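Local coordinates for protein putative ATP binding component of ABC-transporter (Escherichia coli, PDB 2R5O) that is the ATP-binding component of an O-antigen polysaccharide exporter, probably hydrolyses ATP, and binds carbohydrate through the C-terminal domain described here, at residues A[35-40]-A[162-166]; A[75-81]-A[120-126]. One frame throughout, in Å; residues are numbered along the deposited sequence.

Contact 1: residues A[35-40]-A[162-166]; sequences GYRPEE and DSIIL
Arg37 lies across the backbone of 162-166 and grips it at two points. Its amide N gives a hydrogen bond of 2.8 Å to Ser163 O, arriving from above the carbonyl plane, while NH1 reaches Asp162 O, also at 2.8 Å. The bend at chi3 (76°) turns the guanidinium so that its NH1 edge meets Asp162 O in plane; CG packs 3.6 Å from Ile165 N. Beside this, Gly35 O accepts the amide of Ile165 (O to N 2.9 Å, 165° at the hydrogen). The bonds of Gly35 and Arg37 flank Tyr36, which forms a single bridge with Ile164.

The tight part is the backbone seam. Ile164 is buried; its CB leaves on the side away from 35-40 and the side chain packs on Tyr53 and Ile55, though CG2 stays 3.7 Å from Gly35 O. A classic beta bulge sets Ser163 and Ile164 opposite Leu141 of strand 137-147. Ser163 OG bonds to Arg160 O and Tyr30 OH, while its CB lies 3.7 Å from Glu40 OE2 in the Glu40 conformer described here, one of two. The other side is looser: the type I turn from Arg37 to Glu40 carries the exposed Pro38 and Glu39 outward. In that conformer Tyr36 OH ties off the turn, donating to Glu40 OE1 at 2.7 Å on the anti side of the carboxylate, whose OE2 forms a salt bridge with Arg160.

Although Arg37 and Asp162 run side by side, NH1 and OD2 stay 5.1 Å apart; the arginine is thus bound through a main-chain carbonyl, and the carboxylate would add at most longer-range attraction.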
ATOM      1  N   GLY A  35      19.530   7.359 -10.399  1.00 13.54           N
ATOM      2  CA  GLY A  35      18.959   7.050  -9.109  1.00 14.13           C
ATOM      3  C   GLY A  35      19.912   6.366  -8.148  1.00 14.11           C
ATOM      4  O   GLY A  35      19.560   6.178  -6.985  1.00 14.42           O
ATOM      5  N   TYR A  36      21.113   5.996  -8.578  1.00 13.91           N
ATOM      6  CA  TYR A  36      22.034   5.326  -7.669  1.00 14.33           C
ATOM      7  C   TYR A  36      22.374   6.241  -6.499  1.00 13.91           C
ATOM      8  O   TYR A  36      22.615   7.435  -6.671  1.00 14.45           O
ATOM      9  CB  TYR A  36      23.321   4.925  -8.383  1.00 14.50           C
ATOM     10  CG  TYR A  36      24.342   4.391  -7.411  1.00 14.10           C
ATOM     11  CD1 TYR A  36      24.211   3.115  -6.888  1.00 14.40           C
ATOM     12  CD2 TYR A  36      25.433   5.156  -7.016  1.00 15.02           C
ATOM     13  CE1 TYR A  36      25.096   2.621  -5.954  1.00 14.62           C
ATOM     14  CE2 TYR A  36      26.346   4.677  -6.093  1.00 16.35           C
ATOM     15  CZ  TYR A  36      26.167   3.407  -5.565  1.00 15.56           C
ATOM     16  OH  TYR A  36      27.080   2.957  -4.634  1.00 16.84           O
ATOM     17  N   ARG A  37      22.413   5.665  -5.306  1.00 14.54           N
ATOM     18  CA  ARG A  37      22.767   6.387  -4.096  1.00 14.81           C
ATOM     19  C   ARG A  37      24.171   6.018  -3.632  1.00 15.02           C
ATOM     20  O   ARG A  37      24.380   4.879  -3.200  1.00 15.29           O
ATOM     21  CB  ARG A  37      21.792   6.036  -2.978  1.00 15.36           C
ATOM     22  CG  ARG A  37      20.375   6.411  -3.274  1.00 15.74           C
ATOM     23  CD  ARG A  37      19.473   6.135  -2.095  1.00 16.13           C
ATOM     24  NE  ARG A  37      19.622   7.139  -1.051  1.00 17.88           N
ATOM     25  CZ  ARG A  37      20.031   6.924   0.192  1.00 17.77           C
ATOM     26  NH1 ARG A  37      20.394   5.723   0.616  1.00 17.75           N
ATOM     27  NH2 ARG A  37      20.084   7.965   1.028  1.00 19.57           N
ATOM     28  N   PRO A  38      25.100   6.980  -3.621  1.00 15.68           N
ATOM     29  CA  PRO A  38      26.390   6.711  -2.989  1.00 16.22           C
ATOM     30  C   PRO A  38      26.290   6.352  -1.507  1.00 15.59           C
ATOM     31  O   PRO A  38      27.237   5.793  -0.951  1.00 16.74           O
ATOM     32  CB  PRO A  38      27.144   8.028  -3.178  1.00 17.88           C
ATOM     33  CG  PRO A  38      26.537   8.644  -4.391  1.00 17.92           C
ATOM     34  CD  PRO A  38      25.078   8.298  -4.282  1.00 15.93           C
ATOM     35  N   GLU A  39      25.156   6.667  -0.892  1.00 14.72           N
ATOM     36  CA  GLU A  39      24.844   6.323   0.493  1.00 15.21           C
ATOM     37  C   GLU A  39      24.451   4.862   0.688  1.00 15.08           C
ATOM     38  O   GLU A  39      24.141   4.452   1.817  1.00 15.79           O
ATOM     39  CB  GLU A  39      23.711   7.218   1.011  1.00 15.97           C
ATOM     40  CG  GLU A  39      24.008   8.702   0.959  1.00 17.37           C
ATOM     41  CD  GLU A  39      23.737   9.378  -0.383  1.00 17.27           C
ATOM     42  OE1 GLU A  39      23.313   8.767  -1.378  1.00 18.22           O
ATOM     43  OE2 GLU A  39      23.963  10.616  -0.445  1.00 21.38           O
ATOM     44  N   GLU A  40      24.442   4.071  -0.374  1.00 14.94           N
ATOM     45  CA  GLU A  40      24.185   2.639  -0.248  1.00 14.60           C
ATOM     46  C   GLU A  40      24.982   1.984   0.853  1.00 14.26           C
ATOM     47  O   GLU A  40      26.133   2.367   1.113  1.00 13.82           O
ATOM     48  CB  GLU A  40      24.622   2.009  -1.571  0.65 16.53           C
ATOM     49  CG  GLU A  40      25.032   0.577  -1.522  0.65 17.04           C
ATOM     50  CD  GLU A  40      25.410  -0.023  -2.854  0.65 15.89           C
ATOM     51  OE1 GLU A  40      26.225   0.551  -3.616  0.65 17.55           O
ATOM     52  OE2 GLU A  40      24.975  -1.148  -3.119  0.65 16.80           O
ATOM     53  N   ASP A 162      19.448   0.031   0.365  1.00 14.19           N
ATOM     54  CA  ASP A 162      19.130   1.447   0.235  1.00 14.03           C
ATOM     55  C   ASP A 162      20.032   2.090  -0.808  1.00 13.65           C
ATOM     56  O   ASP A 162      20.612   3.161  -0.610  1.00 14.80           O
ATOM     57  CB  ASP A 162      19.250   2.184   1.569  1.00 14.93           C
ATOM     58  CG  ASP A 162      18.129   1.871   2.552  1.00 14.73           C
ATOM     59  OD1 ASP A 162      17.109   1.317   2.175  1.00 15.07           O
ATOM     60  OD2 ASP A 162      18.326   2.243   3.745  1.00 17.26           O
ATOM     61  N   SER A 163      20.130   1.420  -1.955  1.00 14.24           N
ATOM     62  CA  SER A 163      21.088   1.797  -2.981  1.00 13.91           C
ATOM     63  C   SER A 163      20.534   2.617  -4.125  1.00 13.87           C
ATOM     64  O   SER A 163      21.338   3.114  -4.928  1.00 13.93           O
ATOM     65  CB  SER A 163      21.763   0.549  -3.524  1.00 14.06           C
ATOM     66  OG  SER A 163      20.801  -0.352  -4.084  1.00 13.76           O
ATOM     67  N   ILE A 164      19.218   2.776  -4.198  1.00 14.16           N
ATOM     68  CA  ILE A 164      18.595   3.515  -5.283  1.00 13.85           C
ATOM     69  C   ILE A 164      17.502   4.409  -4.698  1.00 14.42           C
ATOM     70  O   ILE A 164      16.736   3.959  -3.825  1.00 14.93           O
ATOM     71  CB  ILE A 164      18.008   2.542  -6.346  1.00 14.64           C
ATOM     72  CG1 ILE A 164      19.115   1.681  -6.995  1.00 14.03           C
ATOM     73  CG2 ILE A 164      17.198   3.302  -7.406  1.00 14.18           C
ATOM     74  CD1 ILE A 164      18.595   0.407  -7.640  1.00 13.75           C
ATOM     75  N   ILE A 165      17.445   5.666  -5.136  1.00 14.03           N
ATOM     76  CA  ILE A 165      16.355   6.566  -4.743  1.00 14.99           C
ATOM     77  C   ILE A 165      15.293   6.534  -5.835  1.00 14.75           C
ATOM     78  O   ILE A 165      15.595   6.610  -7.036  1.00 15.48           O
ATOM     79  CB  ILE A 165      16.834   7.993  -4.373  0.65 15.82           C
ATOM     80  CG1 ILE A 165      15.662   8.822  -3.851  0.65 15.42           C
ATOM     81  CG2 ILE A 165      17.546   8.668  -5.532  0.65 16.60           C
ATOM     82  CD1 ILE A 165      16.082  10.034  -3.052  0.65 16.44           C
ATOM     83  N   LEU A 166      14.037   6.398  -5.415  1.00 13.96           N
ATOM     84  CA  LEU A 166      12.867   6.456  -6.281  1.00 14.94           C
ATOM     85  C   LEU A 166      12.050   7.700  -5.945  1.00 14.58           C
ATOM     86  O   LEU A 166      11.815   7.998  -4.791  1.00 15.76           O
ATOM     87  CB  LEU A 166      11.960   5.243  -6.044  1.00 14.38           C
ATOM     88  CG  LEU A 166      12.594   3.853  -6.190  1.00 14.16           C
ATOM     89  CD1 LEU A 166      11.573   2.759  -5.928  1.00 14.55           C
ATOM     90  CD2 LEU A 166      13.225   3.651  -7.555  1.00 15.38           C
TER

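Contact 2: residues A[75-81]-A[120-126]; sequences LMKVVFE and RGDVRVF
Phe80 and Phe126 approach from opposite directions and meet at their ring edges, Phe80 CZ lying 4.1 Å from Phe126 CE2. Val78 packs against both: its CG2 touches the edge of the Phe126 ring, in plane, 3.9 Å from CE2, while its CG1 sits 3.5 Å above one face of the Phe80 ring, offset toward the rim. Arg124 extends this apolar surface, bringing its CG to 3.9 Å from Phe80 CE2. Met76 CG, held between its own N and carbonyl carbon (chi1 47°), packs against Phe126 CB.

The other face carries Lys77, Val79, Val123 and Val125. Here the Lys77 methylenes run obliquely across Val123 and Val125, CG coming 3.8 Å from Val123 CG1, before the side chain bends at chi3 and NZ bonds to Ser22 O and Glu25 O.

Regular antiparallel pairing sets this alternation. Met76 with Phe126 and Val78 with Arg124 are hydrogen-bonded pairs, and Phe80 N continues the series to Asp122 O. At the end, Gly121 N bonds to Phe80 O and Arg120 NH1 gives only a weak bond to Glu81 O (3.4 Å). A salt bridge from Arg124 NH2 to Asp122 OD2 (2.8 Å) steadies the arginine, whose NH1 also bonds to Ser117 O.

Strand 123-131 is outermost in this chain's four-stranded sheet, with 71-80 between it and 48-57. The aromatic face packs on Ile116 and Val118 of strand 116-118 and Ile145 of strand 137-147, the opposing layer of the immunoglobulin-like sandwich; Phe126 also meets Phe184 of the second subunit.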
ATOM      1  N   LEU A  75      14.697  -4.321 -12.595  1.00 14.56           N
ATOM      2  CA  LEU A  75      15.567  -5.393 -13.089  1.00 15.02           C
ATOM      3  C   LEU A  75      16.940  -5.298 -12.463  1.00 14.78           C
ATOM      4  O   LEU A  75      17.488  -4.195 -12.311  1.00 14.67           O
ATOM      5  CB  LEU A  75      15.721  -5.338 -14.616  1.00 15.53           C
ATOM      6  CG  LEU A  75      14.413  -5.490 -15.397  1.00 16.39           C
ATOM      7  CD1 LEU A  75      13.782  -4.146 -15.726  1.00 17.35           C
ATOM      8  CD2 LEU A  75      14.621  -6.329 -16.642  1.00 20.88           C
ATOM      9  N   MET A  76      17.509  -6.448 -12.125  1.00 14.90           N
ATOM     10  CA  MET A  76      18.861  -6.523 -11.595  1.00 15.46           C
ATOM     11  C   MET A  76      19.652  -7.579 -12.355  1.00 14.92           C
ATOM     12  O   MET A  76      19.119  -8.633 -12.677  1.00 16.25           O
ATOM     13  CB  MET A  76      18.850  -6.821 -10.080  1.00 15.90           C
ATOM     14  CG  MET A  76      17.910  -7.967  -9.660  1.00 17.15           C
ATOM     15  SD  MET A  76      17.916  -8.419  -7.912  1.00 16.79           S
ATOM     16  CE  MET A  76      19.410  -9.313  -7.929  1.00 17.12           C
ATOM     17  N   LYS A  77      20.922  -7.288 -12.640  1.00 15.28           N
ATOM     18  CA  LYS A  77      21.810  -8.204 -13.345  1.00 15.15           C
ATOM     19  C   LYS A  77      22.869  -8.695 -12.374  1.00 15.31           C
ATOM     20  O   LYS A  77      23.490  -7.901 -11.661  1.00 14.91           O
ATOM     21  CB  LYS A  77      22.478  -7.501 -14.513  1.00 15.88           C
ATOM     22  CG  LYS A  77      23.365  -8.438 -15.325  1.00 17.96           C
ATOM     23  CD  LYS A  77      23.829  -7.846 -16.658  1.00 19.90           C
ATOM     24  CE  LYS A  77      24.919  -6.839 -16.461  1.00 23.41           C
ATOM     25  NZ  LYS A  77      25.666  -6.523 -17.737  1.00 22.39           N
ATOM     26  N   VAL A  78      23.078 -10.005 -12.359  1.00 15.03           N
ATOM     27  CA  VAL A  78      23.983 -10.657 -11.407  1.00 14.62           C
ATOM     28  C   VAL A  78      24.964 -11.553 -12.150  1.00 14.44           C
ATOM     29  O   VAL A  78      24.559 -12.303 -13.054  1.00 15.23           O
ATOM     30  CB  VAL A  78      23.212 -11.539 -10.411  1.00 15.54           C
ATOM     31  CG1 VAL A  78      24.159 -12.134  -9.367  1.00 16.09           C
ATOM     32  CG2 VAL A  78      22.104 -10.737  -9.752  1.00 16.11           C
ATOM     33  N   VAL A  79      26.233 -11.519 -11.734  1.00 14.40           N
ATOM     34  CA  VAL A  79      27.223 -12.505 -12.166  1.00 14.83           C
ATOM     35  C   VAL A  79      27.537 -13.431 -10.996  1.00 15.41           C
ATOM     36  O   VAL A  79      27.759 -12.976  -9.886  1.00 15.78           O
ATOM     37  CB  VAL A  79      28.503 -11.837 -12.757  1.00 15.32           C
ATOM     38  CG1 VAL A  79      29.235 -10.903 -11.769  1.00 16.23           C
ATOM     39  CG2 VAL A  79      29.481 -12.910 -13.257  1.00 15.61           C
ATOM     40  N   PHE A  80      27.516 -14.737 -11.258  1.00 15.93           N
ATOM     41  CA  PHE A  80      27.735 -15.771 -10.243  1.00 16.15           C
ATOM     42  C   PHE A  80      29.138 -16.336 -10.358  1.00 16.65           C
ATOM     43  O   PHE A  80      29.580 -16.669 -11.449  1.00 16.83           O
ATOM     44  CB  PHE A  80      26.683 -16.862 -10.388  1.00 15.94           C
ATOM     45  CG  PHE A  80      25.290 -16.352 -10.127  1.00 15.69           C
ATOM     46  CD1 PHE A  80      24.788 -16.320  -8.829  1.00 15.00           C
ATOM     47  CD2 PHE A  80      24.516 -15.853 -11.145  1.00 15.97           C
ATOM     48  CE1 PHE A  80      23.530 -15.830  -8.570  1.00 14.86           C
ATOM     49  CE2 PHE A  80      23.252 -15.360 -10.891  1.00 16.02           C
ATOM     50  CZ  PHE A  80      22.756 -15.361  -9.601  1.00 15.24           C
ATOM     51  N   GLU A  81      29.838 -16.394  -9.229  1.00 16.49           N
ATOM     52  CA  GLU A  81      31.227 -16.872  -9.188  1.00 17.31           C
ATOM     53  C   GLU A  81      31.318 -18.386  -8.938  1.00 16.81           C
ATOM     54  O   GLU A  81      32.370 -18.980  -9.180  1.00 17.38           O
ATOM     55  CB  GLU A  81      32.023 -16.057  -8.162  0.65 17.76           C
ATOM     56  CG  GLU A  81      32.397 -14.647  -8.694  0.65 21.33           C
ATOM     57  CD  GLU A  81      31.574 -13.500  -8.134  0.65 24.49           C
ATOM     58  OE1 GLU A  81      30.616 -13.054  -8.811  0.65 23.62           O
ATOM     59  OE2 GLU A  81      31.908 -13.014  -7.029  0.65 26.29           O
ATOM     60  N   ARG A 120      28.773 -21.527 -12.293  1.00 19.08           N
ATOM     61  CA  ARG A 120      29.890 -20.615 -12.192  1.00 19.03           C
ATOM     62  C   ARG A 120      30.057 -19.851 -13.501  1.00 18.75           C
ATOM     63  O   ARG A 120      30.099 -20.456 -14.586  1.00 19.11           O
ATOM     64  CB  ARG A 120      31.153 -21.402 -11.854  1.00 19.92           C
ATOM     65  CG  ARG A 120      32.427 -20.614 -11.882  1.00 20.87           C
ATOM     66  CD  ARG A 120      33.547 -21.387 -11.182  1.00 25.28           C
ATOM     67  NE  ARG A 120      34.834 -21.223 -11.838  1.00 29.54           N
ATOM     68  CZ  ARG A 120      35.584 -20.124 -11.793  1.00 32.21           C
ATOM     69  NH1 ARG A 120      35.178 -19.047 -11.128  1.00 33.94           N
ATOM     70  NH2 ARG A 120      36.748 -20.101 -12.426  1.00 33.61           N
ATOM     71  N   GLY A 121      30.178 -18.529 -13.392  1.00 18.58           N
ATOM     72  CA  GLY A 121      30.334 -17.656 -14.553  1.00 19.45           C
ATOM     73  C   GLY A 121      29.050 -17.140 -15.165  1.00 19.19           C
ATOM     74  O   GLY A 121      29.088 -16.229 -15.994  1.00 19.25           O
ATOM     75  N   ASP A 122      27.909 -17.711 -14.786  1.00 18.43           N
ATOM     76  CA  ASP A 122      26.655 -17.296 -15.380  1.00 18.88           C
ATOM     77  C   ASP A 122      26.324 -15.830 -15.054  1.00 18.73           C
ATOM     78  O   ASP A 122      26.602 -15.344 -13.956  1.00 18.99           O
ATOM     79  CB  ASP A 122      25.496 -18.164 -14.890  1.00 19.02           C
ATOM     80  CG  ASP A 122      25.420 -19.518 -15.547  1.00 20.48           C
ATOM     81  OD1 ASP A 122      26.234 -19.823 -16.447  1.00 21.20           O
ATOM     82  OD2 ASP A 122      24.495 -20.267 -15.139  1.00 22.49           O
ATOM     83  N   VAL A 123      25.684 -15.169 -16.015  1.00 17.95           N
ATOM     84  CA  VAL A 123      25.162 -13.815 -15.859  1.00 18.08           C
ATOM     85  C   VAL A 123      23.669 -13.930 -16.079  1.00 18.10           C
ATOM     86  O   VAL A 123      23.230 -14.506 -17.071  1.00 18.92           O
ATOM     87  CB  VAL A 123      25.792 -12.846 -16.877  1.00 18.51           C
ATOM     88  CG1 VAL A 123      25.255 -11.426 -16.700  1.00 18.58           C
ATOM     89  CG2 VAL A 123      27.297 -12.870 -16.735  1.00 19.66           C
ATOM     90  N   ARG A 124      22.876 -13.435 -15.126  1.00 18.20           N
ATOM     91  CA  ARG A 124      21.418 -13.547 -15.184  1.00 17.99           C
ATOM     92  C   ARG A 124      20.783 -12.210 -14.866  1.00 17.94           C
ATOM     93  O   ARG A 124      21.304 -11.442 -14.072  1.00 17.95           O
ATOM     94  CB  ARG A 124      20.907 -14.562 -14.167  1.00 18.52           C
ATOM     95  CG  ARG A 124      21.480 -15.948 -14.267  1.00 20.30           C
ATOM     96  CD  ARG A 124      20.942 -16.709 -15.449  1.00 21.67           C
ATOM     97  NE  ARG A 124      21.542 -18.050 -15.510  1.00 22.77           N
ATOM     98  CZ  ARG A 124      21.036 -19.143 -14.942  1.00 23.37           C
ATOM     99  NH1 ARG A 124      19.899 -19.105 -14.243  1.00 24.72           N
ATOM    100  NH2 ARG A 124      21.690 -20.283 -15.069  1.00 23.65           N
ATOM    101  N   VAL A 125      19.614 -11.981 -15.445  1.00 16.98           N
ATOM    102  CA  VAL A 125      18.804 -10.827 -15.126  1.00 17.28           C
ATOM    103  C   VAL A 125      17.524 -11.325 -14.474  1.00 16.94           C
ATOM    104  O   VAL A 125      16.904 -12.307 -14.904  1.00 17.66           O
ATOM    105  CB  VAL A 125      18.504 -10.014 -16.394  1.00 17.70           C
ATOM    106  CG1 VAL A 125      17.533  -8.883 -16.084  1.00 19.79           C
ATOM    107  CG2 VAL A 125      19.801  -9.471 -16.983  1.00 18.53           C
ATOM    108  N   PHE A 126      17.112 -10.610 -13.436  1.00 15.95           N
ATOM    109  CA  PHE A 126      15.887 -10.894 -12.695  1.00 16.22           C
ATOM    110  C   PHE A 126      15.021  -9.663 -12.663  1.00 15.84           C
ATOM    111  O   PHE A 126      15.531  -8.560 -12.481  1.00 16.15           O
ATOM    112  CB  PHE A 126      16.248 -11.313 -11.272  1.00 16.98           C
ATOM    113  CG  PHE A 126      17.213 -12.471 -11.215  1.00 17.11           C
ATOM    114  CD1 PHE A 126      16.865 -13.730 -11.697  1.00 18.90           C
ATOM    115  CD2 PHE A 126      18.495 -12.283 -10.760  1.00 16.61           C
ATOM    116  CE1 PHE A 126      17.777 -14.790 -11.648  1.00 18.62           C
ATOM    117  CE2 PHE A 126      19.407 -13.336 -10.682  1.00 17.63           C
ATOM    118  CZ  PHE A 126      19.044 -14.578 -11.124  1.00 17.55           C
TER

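In the fold
From the N terminus, the chain enters contact 1 at 35-40, in the loop before strand 41-43, and, 122 residues later, 162-166 on strand 153-169 closes the long loop that starts there. Inside it lies contact 2, where strand 71-80 meets strand 123-131 after an excursion through strands 84-95, 100-105 and 116-118; the two closures nest and do not cross. Contact 1 fastens the N-terminal approach to the mixed sheet, whereas contact 2 adds the strand that is outermost within this chain to the four-stranded antiparallel sheet. Their centres are 20 Å apart and their nearest atoms about 7 Å. Strands 48-57 and 137-147 touch side chains of both, so both contacts pack against the same two strands.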